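Local coordinates for DUF4442 domain-containing protein (Pseudomonas aeruginosa, PDB 1YOC), which is of unknown function but belongs to the hotdog superfamily and may be a PaaI-like thioesterase acting on acyl-thioesters, at residues A107-S112 with L122-V127. Residues are numbered along the deposited sequence; the frame is centred on the assembly and turned at random.
Sequences AVADGS and LVVPVV
The ring of P125 presents CG and CD to the backbone carbonyl of D110, with CG 3.4 Å from D110 O; lacking an N-H, proline can offer this oxygen only C-H groups. Farther along, V108 and V127 form an antiparallel hydrogen-bonded pair: V108 N donates to V127 O at 2.9 Å, tilted 18° from that carbonyl's plane, while V127 N lies in the plane of the V108 carbonyl, whose oxygen also receives the CA-H of V126. Beyond this pair a water lies over the face that carries V108, D110 and P125, accepting from D110 N (2.9 Å) and donating to V108 O and, weakly, P125 O. Strands 105-110 and 120-130 form a hairpin in the sheet that wraps helix 63-81, the hotdog arrangement. On the helix side A109 CB meets V126 CG2 at 4.0 Å and A107 CB meets CG1: V126 has CG1 anti to its backbone N (chi1 -179°), and its two methyls reach different alanines. The small A109 suits packing on A73 and M77 of the helix, and V124 packs on A74 and M77. On the other face D110 reaches ahead in an Asx turn, OD1 accepting from S112 N at 3.0 Å, nearly along its C-O axis.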
ATOM      1  N   ALA B 107     -13.610   2.707  -4.837  1.00 11.64           N
ATOM      2  CA  ALA B 107     -12.540   3.616  -5.218  1.00 12.37           C
ATOM      3  C   ALA B 107     -12.779   4.059  -6.640  1.00 13.23           C
ATOM      4  O   ALA B 107     -13.023   3.237  -7.519  1.00 14.00           O
ATOM      5  CB  ALA B 107     -11.161   2.899  -5.076  1.00 12.20           C
ATOM      6  N   VAL B 108     -12.680   5.367  -6.874  1.00 10.56           N
ATOM      7  CA  VAL B 108     -12.936   5.923  -8.184  1.00 11.97           C
ATOM      8  C   VAL B 108     -11.714   6.625  -8.738  1.00 11.50           C
ATOM      9  O   VAL B 108     -11.112   7.472  -8.066  1.00 12.38           O
ATOM     10  CB  VAL B 108     -14.113   6.948  -8.097  1.00 12.91           C
ATOM     11  CG1 VAL B 108     -14.322   7.616  -9.464  1.00 15.07           C
ATOM     12  CG2 VAL B 108     -15.412   6.252  -7.584  1.00 14.55           C
ATOM     13  N   ALA B 109     -11.341   6.271  -9.971  1.00 10.96           N
ATOM     14  CA  ALA B 109     -10.203   6.897 -10.635  1.00 11.62           C
ATOM     15  C   ALA B 109     -10.803   7.621 -11.839  1.00 11.99           C
ATOM     16  O   ALA B 109     -11.189   7.000 -12.842  1.00 11.16           O
ATOM     17  CB  ALA B 109      -9.137   5.783 -11.092  1.00 11.68           C
ATOM     18  N   ASP B 110     -10.918   8.943 -11.721  1.00 12.74           N
ATOM     19  CA  ASP B 110     -11.508   9.774 -12.796  1.00 12.30           C
ATOM     20  C   ASP B 110     -10.397  10.248 -13.724  1.00 12.55           C
ATOM     21  O   ASP B 110      -9.623  11.128 -13.344  1.00 14.17           O
ATOM     22  CB  ASP B 110     -12.192  10.975 -12.111  1.00 12.63           C
ATOM     23  CG  ASP B 110     -12.777  11.986 -13.096  1.00 13.92           C
ATOM     24  OD1 ASP B 110     -12.600  11.830 -14.320  1.00 11.28           O
ATOM     25  OD2 ASP B 110     -13.438  12.926 -12.608  1.00 14.95           O
ATOM     26  N   GLY B 111     -10.312   9.674 -14.929  1.00 11.90           N
ATOM     27  CA  GLY B 111      -9.264  10.043 -15.874  1.00 10.93           C
ATOM     28  C   GLY B 111      -9.748  10.997 -16.962  1.00 12.54           C
ATOM     29  O   GLY B 111      -9.075  11.148 -17.974  1.00 14.38           O
ATOM     30  N   SER B 112     -10.906  11.635 -16.754  1.00 12.51           N
ATOM     31  CA  SER B 112     -11.456  12.531 -17.771  1.00 12.50           C
ATOM     32  C   SER B 112     -10.622  13.773 -18.100  1.00 13.36           C
ATOM     33  O   SER B 112     -10.775  14.323 -19.192  1.00 12.95           O
ATOM     34  CB  SER B 112     -12.899  12.978 -17.396  1.00 12.44           C
ATOM     35  OG  SER B 112     -12.887  13.831 -16.271  1.00 11.32           O
ATOM     36  N   LEU B 122       2.083  11.247 -15.940  1.00 13.87           N
ATOM     37  CA  LEU B 122       0.640  11.533 -15.896  1.00 13.95           C
ATOM     38  C   LEU B 122       0.276  11.235 -14.440  1.00 13.79           C
ATOM     39  O   LEU B 122       0.656  10.174 -13.902  1.00 13.93           O
ATOM     40  CB  LEU B 122      -0.158  10.595 -16.820  1.00 14.65           C
ATOM     41  CG  LEU B 122       0.281  10.512 -18.292  1.00 19.86           C
ATOM     42  CD1 LEU B 122      -0.766   9.659 -19.104  1.00 18.59           C
ATOM     43  CD2 LEU B 122       0.398  11.913 -18.867  1.00 19.63           C
ATOM     44  N   VAL B 123      -0.447  12.151 -13.805  1.00 13.24           N
ATOM     45  CA  VAL B 123      -0.827  11.980 -12.402  1.00 13.18           C
ATOM     46  C   VAL B 123      -2.288  11.561 -12.330  1.00 10.77           C
ATOM     47  O   VAL B 123      -3.196  12.327 -12.631  1.00 10.00           O
ATOM     48  CB  VAL B 123      -0.561  13.304 -11.603  1.00 13.84           C
ATOM     49  CG1 VAL B 123      -0.813  13.087 -10.108  1.00 12.25           C
ATOM     50  CG2 VAL B 123       0.884  13.784 -11.872  1.00 16.65           C
ATOM     51  N   VAL B 124      -2.508  10.312 -11.935  1.00 11.03           N
ATOM     52  CA  VAL B 124      -3.858   9.768 -11.862  1.00 10.62           C
ATOM     53  C   VAL B 124      -4.477   9.917 -10.464  1.00  9.39           C
ATOM     54  O   VAL B 124      -3.926   9.449  -9.456  1.00  9.46           O
ATOM     55  CB  VAL B 124      -3.835   8.293 -12.220  1.00 12.13           C
ATOM     56  CG1 VAL B 124      -5.250   7.739 -12.183  1.00 13.09           C
ATOM     57  CG2 VAL B 124      -3.152   8.111 -13.581  1.00 12.28           C
ATOM     58  N   PRO B 125      -5.651  10.558 -10.381  1.00  9.05           N
ATOM     59  CA  PRO B 125      -6.305  10.740  -9.080  1.00  9.71           C
ATOM     60  C   PRO B 125      -7.244   9.592  -8.721  1.00 11.44           C
ATOM     61  O   PRO B 125      -7.870   8.966  -9.592  1.00 10.62           O
ATOM     62  CB  PRO B 125      -7.100  12.050  -9.274  1.00  9.50           C
ATOM     63  CG  PRO B 125      -7.600  11.884 -10.705  1.00  8.14           C
ATOM     64  CD  PRO B 125      -6.337  11.310 -11.448  1.00  8.15           C
ATOM     65  N   VAL B 126      -7.341   9.322  -7.430  1.00 11.17           N
ATOM     66  CA  VAL B 126      -8.252   8.294  -6.944  1.00 11.24           C
ATOM     67  C   VAL B 126      -8.859   8.789  -5.628  1.00 11.63           C
ATOM     68  O   VAL B 126      -8.162   9.366  -4.781  1.00 11.13           O
ATOM     69  CB  VAL B 126      -7.525   6.951  -6.611  1.00 11.56           C
ATOM     70  CG1 VAL B 126      -8.546   5.923  -6.125  1.00 10.31           C
ATOM     71  CG2 VAL B 126      -6.786   6.385  -7.869  1.00 13.24           C
ATOM     72  N   VAL B 127     -10.158   8.585  -5.462  1.00  9.57           N
ATOM     73  CA  VAL B 127     -10.790   8.898  -4.187  1.00 11.42           C
ATOM     74  C   VAL B 127     -11.508   7.617  -3.740  1.00 10.05           C
ATOM     75  O   VAL B 127     -12.153   6.945  -4.549  1.00 11.76           O
ATOM     76  CB  VAL B 127     -11.787  10.067  -4.307  1.00 10.99           C
ATOM     77  CG1 VAL B 127     -12.432  10.352  -2.944  1.00 12.55           C
ATOM     78  CG2 VAL B 127     -11.013  11.332  -4.753  1.00 11.84           C
TER
HETATM   79  O   HOH W   1     -10.647  10.198  -9.160  1.00 12.59           O